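Uncharacterized protein (Mycobacterium vanbaalenii PYR-1, PDB 4XU6) binds diacylglycerol in the membrane as a homotrimer of six-helix subunits belonging to the INSIG family. Local coordinates at residues G54-S59 and F169-V174; V87-T92 and A106-A111. All coordinates share one frame; numbering follows the deposited sequence.

How the interactions relate
Six transmembrane helices make up the subunit, and following them from the N terminus puts both contacts after helix 5-29. Helix 48-64 supplies residues 54-59, whose partner, 169-174, comes only on the last helix, 164-184; interaction 1 therefore closes a long, mostly helical loop near the centre of the chain. Within that loop lies interaction 2, a short-range contact in which helix 76-96 meets its successor, helix 101-119, through 87-92 and 106-111. The two do not touch: their centres lie about 15 Å apart and their nearest atoms about 6 Å. What they share is a bound tridecanoic acid, touched by Phe171 and Val174 from interaction 1 and by Tyr90 from interaction 2.

Interaction 1 (G54-S59 and F169-V174); sequences GAATAS and FAFGVV. With TDA (N-tridecanoic acid), chain E.
Phe171 reaches across from helix 164-184 and sets the far rim of its ring against helix 48-64. Thr57 OG1 lies in the plane of that ring, at its edge, 3.2 Å from Phe171 CE1 and almost as near CZ. Ala56 meets the same rim with its methyl, CB standing 4.0 Å from Phe171 CE2. One face of the ring takes the fatty chain of the tridecanoic acid: C28 sits 3.4 Å above the plane, displaced toward the rim on the CD1 side.

The reach comes from the first torsion of Phe171, which sets CG anti to the backbone N (chi1 166°) and carries the ring out from its own helix to span the gap. The backbones stay well separated, the nearest CA atoms, of Thr57 and Gly172, being 7.7 Å apart. The side chains of Thr57 and Phe171 cross at about a right angle. On the threonine, chi1 of -55° leaves OG1 beside the backbone N, where it hydrogen-bonds to Val53 O one turn earlier in the helix.

Further out, Val174 CG1 touches the tail end of the lipid, C33, at 3.8 Å, and packs on Val83 and Val86 of helix 76-96. Ile131 of helix 122-144 also touches Phe171, while a second tridecanoic acid lies against Ala56 and Ser59.

With its hydroxyl already bonded to Val53, Thr57 can offer an oxygen to the ring edge without a buried polar atom going unpaired. The electropositive C-H rim of Phe171 probably suits that oxygen, and the face that meets C28 gives the acyl chain an apolar surface to lie against.

Interaction 2 (V87-T92 and A106-A111); sequences VGTYVT and ALVAAA. Unlike the reference sequence in segment 106-111: Ala109 (reference Cys). With TDA (N-tridecanoic acid), chain E.
Tyr90 carries the flat group on helix 76-96, which pairs antiparallel with its successor, helix 101-119, as a transmembrane helical hairpin of the six-helix INSIG fold. The CB of Tyr90 points away from 106-111, and its ring lies in the lipid pocket. The tridecanoic acid chain runs obliquely past this ring, with C27 3.7 Å from Tyr90 CE2, while Tyr90 OH comes within 3.4 Å of C22, next to the carboxyl carbon, C21. His26, a diacylglycerol-binding residue, meets the ring edge-to-face.

It is Thr89 and Thr92 that meet helix 101-119. The short segments run 177° apart in direction, with axes 10.5 Å from each other. Thr89 is the central residue: its CG2 packs on Val108 CG1 at 3.8 Å, and its hydroxyl faces the methyl of Ala111. That hydroxyl is hydrogen-bonded to Ala85 O, leaving CG2, anti to the backbone N, to make the apolar contact. One turn on, Thr92 and Leu107 meet methyl to methyl, their side chains at about a right angle.

The hairpin also belongs to the trimer interface. Leu107 packs on Thr92 of a second subunit, and Thr92 on Leu107 of the third. Thr92 turns its own hydroxyl back to its helix: OG1 donates to Gly88 O over 2.7 Å, tilted 32° from the carbonyl plane, and Thr92 N reaches the same oxygen from the opposite face.

Interaction 1 (G54-S59 and F169-V174)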
loop_
_atom_site.group_PDB
_atom_site.type_symbol
_atom_site.label_atom_id
_atom_site.label_comp_id
_atom_site.label_asym_id
_atom_site.label_seq_id
_atom_site.Cartn_x
_atom_site.Cartn_y
_atom_site.Cartn_z
ATOM N N GLY A 54 -15.934 -3.538 -18.732
ATOM C CA GLY A 54 -16.987 -2.585 -18.428
ATOM C C GLY A 54 -18.303 -3.306 -18.170
ATOM O O GLY A 54 -19.050 -2.970 -17.242
ATOM N N ALA A 55 -18.586 -4.311 -18.992
ATOM C CA ALA A 55 -19.817 -5.090 -18.844
ATOM C C ALA A 55 -19.801 -5.907 -17.548
ATOM O O ALA A 55 -20.825 -6.042 -16.863
ATOM C CB ALA A 55 -20.005 -6.001 -20.048
ATOM N N ALA A 56 -18.639 -6.455 -17.220
ATOM C CA ALA A 56 -18.469 -7.187 -15.971
ATOM C C ALA A 56 -18.678 -6.293 -14.751
ATOM O O ALA A 56 -19.240 -6.733 -13.752
ATOM C CB ALA A 56 -17.102 -7.837 -15.922
ATOM N N THR A 57 -18.213 -5.044 -14.829
ATOM C CA THR A 57 -18.383 -4.086 -13.736
ATOM C C THR A 57 -19.868 -3.815 -13.459
ATOM O O THR A 57 -20.339 -3.868 -12.309
ATOM C CB THR A 57 -17.682 -2.747 -14.056
ATOM O OG1 THR A 57 -16.301 -2.987 -14.374
ATOM C CG2 THR A 57 -17.794 -1.792 -12.859
ATOM N N ALA A 58 -20.612 -3.524 -14.519
ATOM C CA ALA A 58 -22.037 -3.247 -14.357
ATOM C C ALA A 58 -22.774 -4.508 -13.902
ATOM O O ALA A 58 -23.709 -4.429 -13.108
ATOM C CB ALA A 58 -22.635 -2.706 -15.657
ATOM N N SER A 59 -22.356 -5.662 -14.412
ATOM C CA SER A 59 -23.012 -6.931 -14.091
ATOM C C SER A 59 -22.831 -7.348 -12.631
ATOM O O SER A 59 -23.761 -7.854 -12.003
ATOM C CB SER A 59 -22.509 -8.045 -15.015
ATOM O OG SER A 59 -22.915 -7.813 -16.354
ATOM N N PHE A 169 -10.856 -10.890 -7.673
ATOM C CA PHE A 169 -11.628 -10.897 -6.428
ATOM C C PHE A 169 -11.846 -9.471 -5.905
ATOM O O PHE A 169 -12.964 -9.083 -5.587
ATOM C CB PHE A 169 -10.948 -11.756 -5.355
ATOM C CG PHE A 169 -11.641 -11.692 -4.012
ATOM C CD1 PHE A 169 -12.735 -12.512 -3.740
ATOM C CD2 PHE A 169 -11.225 -10.781 -3.044
ATOM C CE1 PHE A 169 -13.390 -12.438 -2.503
ATOM C CE2 PHE A 169 -11.864 -10.705 -1.809
ATOM C CZ PHE A 169 -12.954 -11.530 -1.540
ATOM N N ALA A 170 -10.768 -8.693 -5.827
ATOM C CA ALA A 170 -10.855 -7.305 -5.377
ATOM C C ALA A 170 -11.754 -6.486 -6.297
ATOM O O ALA A 170 -12.534 -5.671 -5.835
ATOM C CB ALA A 170 -9.451 -6.671 -5.283
ATOM N N PHE A 171 -11.628 -6.701 -7.603
ATOM C CA PHE A 171 -12.519 -6.080 -8.583
ATOM C C PHE A 171 -14.003 -6.370 -8.259
ATOM O O PHE A 171 -14.823 -5.449 -8.186
ATOM C CB PHE A 171 -12.116 -6.557 -9.996
ATOM C CG PHE A 171 -13.138 -6.261 -11.078
ATOM C CD1 PHE A 171 -13.689 -4.991 -11.229
ATOM C CD2 PHE A 171 -13.519 -7.265 -11.959
ATOM C CE1 PHE A 171 -14.628 -4.731 -12.239
ATOM C CE2 PHE A 171 -14.447 -7.022 -12.975
ATOM C CZ PHE A 171 -14.992 -5.760 -13.125
ATOM N N GLY A 172 -14.343 -7.638 -8.049
ATOM C CA GLY A 172 -15.716 -7.992 -7.706
ATOM C C GLY A 172 -16.230 -7.340 -6.423
ATOM O O GLY A 172 -17.370 -6.863 -6.362
ATOM N N VAL A 173 -15.399 -7.324 -5.384
ATOM C CA VAL A 173 -15.770 -6.650 -4.141
ATOM C C VAL A 173 -16.114 -5.173 -4.375
ATOM O O VAL A 173 -17.111 -4.650 -3.855
ATOM C CB VAL A 173 -14.633 -6.748 -3.100
ATOM C CG1 VAL A 173 -14.926 -5.852 -1.893
ATOM C CG2 VAL A 173 -14.432 -8.192 -2.668
ATOM N N VAL A 174 -15.282 -4.497 -5.160
ATOM C CA VAL A 174 -15.489 -3.077 -5.399
ATOM C C VAL A 174 -16.673 -2.819 -6.352
ATOM O O VAL A 174 -17.418 -1.866 -6.161
ATOM C CB VAL A 174 -14.179 -2.386 -5.859
ATOM C CG1 VAL A 174 -14.440 -0.952 -6.294
ATOM C CG2 VAL A 174 -13.152 -2.433 -4.711
HETATM O O21 TDA E . -4.905 -8.973 -16.647
HETATM O O22 TDA E . -5.812 -9.308 -18.764
HETATM C C21 TDA E . -6.000 -8.910 -17.613
HETATM C C22 TDA E . -7.319 -8.302 -17.237
HETATM C C23 TDA E . -7.466 -8.171 -15.719
HETATM C C24 TDA E . -8.735 -7.402 -15.349
HETATM C C25 TDA E . -8.943 -7.368 -13.834
HETATM C C26 TDA E . -10.191 -6.584 -13.439
HETATM C C27 TDA E . -9.950 -5.112 -13.736
HETATM C C28 TDA E . -11.126 -4.247 -13.345
HETATM C C29 TDA E . -10.881 -2.822 -13.815
HETATM C C30 TDA E . -12.047 -1.965 -13.361
HETATM C C31 TDA E . -12.047 -1.852 -11.844
HETATM C C32 TDA E . -13.091 -0.845 -11.375
HETATM C C33 TDA E . -13.508 -1.123 -9.937
#

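Interaction 2 (V87-T92 and A106-A111)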
loop_
_atom_site.group_PDB
_atom_site.type_symbol
_atom_site.label_atom_id
_atom_site.label_comp_id
_atom_site.label_asym_id
_atom_site.label_seq_id
_atom_site.Cartn_x
_atom_site.Cartn_y
_atom_site.Cartn_z
ATOM N N VAL A 87 -7.274 -0.269 -9.085
ATOM C CA VAL A 87 -6.374 0.248 -10.110
ATOM C C VAL A 87 -4.911 0.228 -9.651
ATOM O O VAL A 87 -4.034 -0.151 -10.413
ATOM C CB VAL A 87 -6.768 1.657 -10.573
ATOM C CG1 VAL A 87 -5.717 2.207 -11.533
ATOM C CG2 VAL A 87 -8.128 1.614 -11.266
ATOM N N GLY A 88 -4.649 0.620 -8.407
ATOM C CA GLY A 88 -3.286 0.582 -7.899
ATOM C C GLY A 88 -2.743 -0.832 -7.874
ATOM O O GLY A 88 -1.579 -1.063 -8.188
ATOM N N THR A 89 -3.589 -1.790 -7.511
ATOM C CA THR A 89 -3.163 -3.188 -7.461
ATOM C C THR A 89 -2.888 -3.704 -8.870
ATOM O O THR A 89 -1.909 -4.403 -9.114
ATOM C CB THR A 89 -4.234 -4.062 -6.777
ATOM O OG1 THR A 89 -4.462 -3.578 -5.446
ATOM C CG2 THR A 89 -3.785 -5.511 -6.701
ATOM N N TYR A 90 -3.774 -3.348 -9.792
ATOM C CA TYR A 90 -3.649 -3.726 -11.201
ATOM C C TYR A 90 -2.312 -3.230 -11.777
ATOM O O TYR A 90 -1.524 -4.019 -12.338
ATOM C CB TYR A 90 -4.836 -3.105 -11.949
ATOM C CG TYR A 90 -5.169 -3.653 -13.331
ATOM C CD1 TYR A 90 -4.240 -4.354 -14.091
ATOM C CD2 TYR A 90 -6.433 -3.438 -13.871
ATOM C CE1 TYR A 90 -4.576 -4.836 -15.367
ATOM C CE2 TYR A 90 -6.770 -3.913 -15.125
ATOM C CZ TYR A 90 -5.847 -4.601 -15.862
ATOM O OH TYR A 90 -6.212 -5.053 -17.113
ATOM N N VAL A 91 -2.026 -1.936 -11.632
ATOM C CA VAL A 91 -0.775 -1.413 -12.195
ATOM C C VAL A 91 0.454 -1.954 -11.467
ATOM O O VAL A 91 1.514 -2.102 -12.068
ATOM C CB VAL A 91 -0.737 0.141 -12.286
ATOM C CG1 VAL A 91 -1.857 0.649 -13.201
ATOM C CG2 VAL A 91 -0.823 0.790 -10.903
ATOM N N THR A 92 0.312 -2.270 -10.182
ATOM C CA THR A 92 1.427 -2.869 -9.444
ATOM C C THR A 92 1.804 -4.223 -10.041
ATOM O O THR A 92 2.987 -4.565 -10.116
ATOM C CB THR A 92 1.105 -3.033 -7.935
ATOM O OG1 THR A 92 0.928 -1.743 -7.338
ATOM C CG2 THR A 92 2.244 -3.766 -7.207
ATOM N N ALA A 106 1.336 -13.343 -3.432
ATOM C CA ALA A 106 1.019 -13.023 -2.034
ATOM C C ALA A 106 0.748 -11.529 -1.863
ATOM O O ALA A 106 -0.139 -11.126 -1.095
ATOM C CB ALA A 106 2.160 -13.467 -1.118
ATOM N N LEU A 107 1.508 -10.701 -2.579
ATOM C CA LEU A 107 1.331 -9.250 -2.463
ATOM C C LEU A 107 -0.067 -8.843 -2.941
ATOM O O LEU A 107 -0.761 -8.085 -2.271
ATOM C CB LEU A 107 2.412 -8.501 -3.250
ATOM C CG LEU A 107 2.265 -6.976 -3.277
ATOM C CD1 LEU A 107 2.318 -6.398 -1.863
ATOM C CD2 LEU A 107 3.344 -6.340 -4.166
ATOM N N VAL A 108 -0.477 -9.363 -4.095
ATOM C CA VAL A 108 -1.796 -9.071 -4.643
ATOM C C VAL A 108 -2.905 -9.615 -3.738
ATOM O O VAL A 108 -3.909 -8.942 -3.499
ATOM C CB VAL A 108 -1.936 -9.621 -6.083
ATOM C CG1 VAL A 108 -3.316 -9.273 -6.667
ATOM C CG2 VAL A 108 -0.823 -9.049 -6.955
ATOM N N ALA A 109 -2.719 -10.825 -3.218
ATOM C CA ALA A 109 -3.690 -11.384 -2.276
ATOM C C ALA A 109 -3.821 -10.536 -1.010
ATOM O O ALA A 109 -4.914 -10.388 -0.468
ATOM C CB ALA A 109 -3.345 -12.834 -1.923
ATOM N N ALA A 110 -2.712 -9.990 -0.524
ATOM C CA ALA A 110 -2.760 -9.120 0.655
ATOM C C ALA A 110 -3.537 -7.848 0.343
ATOM O O ALA A 110 -4.346 -7.399 1.139
ATOM C CB ALA A 110 -1.344 -8.781 1.145
ATOM N N ALA A 111 -3.281 -7.262 -0.821
ATOM C CA ALA A 111 -3.986 -6.048 -1.224
ATOM C C ALA A 111 -5.479 -6.318 -1.344
ATOM O O ALA A 111 -6.301 -5.507 -0.920
ATOM C CB ALA A 111 -3.426 -5.521 -2.548
HETATM O O21 TDA E . -4.905 -8.973 -16.647
HETATM O O22 TDA E . -5.812 -9.308 -18.764
HETATM C C21 TDA E . -6.000 -8.910 -17.613
HETATM C C22 TDA E . -7.319 -8.302 -17.237
HETATM C C23 TDA E . -7.466 -8.171 -15.719
HETATM C C24 TDA E . -8.735 -7.402 -15.349
HETATM C C25 TDA E . -8.943 -7.368 -13.834
HETATM C C26 TDA E . -10.191 -6.584 -13.439
HETATM C C27 TDA E . -9.950 -5.112 -13.736
HETATM C C28 TDA E . -11.126 -4.247 -13.345
HETATM C C29 TDA E . -10.881 -2.822 -13.815
HETATM C C30 TDA E . -12.047 -1.965 -13.361
HETATM C C31 TDA E . -12.047 -1.852 -11.844
HETATM C C32 TDA E . -13.091 -0.845 -11.375
HETATM C C33 TDA E . -13.508 -1.123 -9.937
#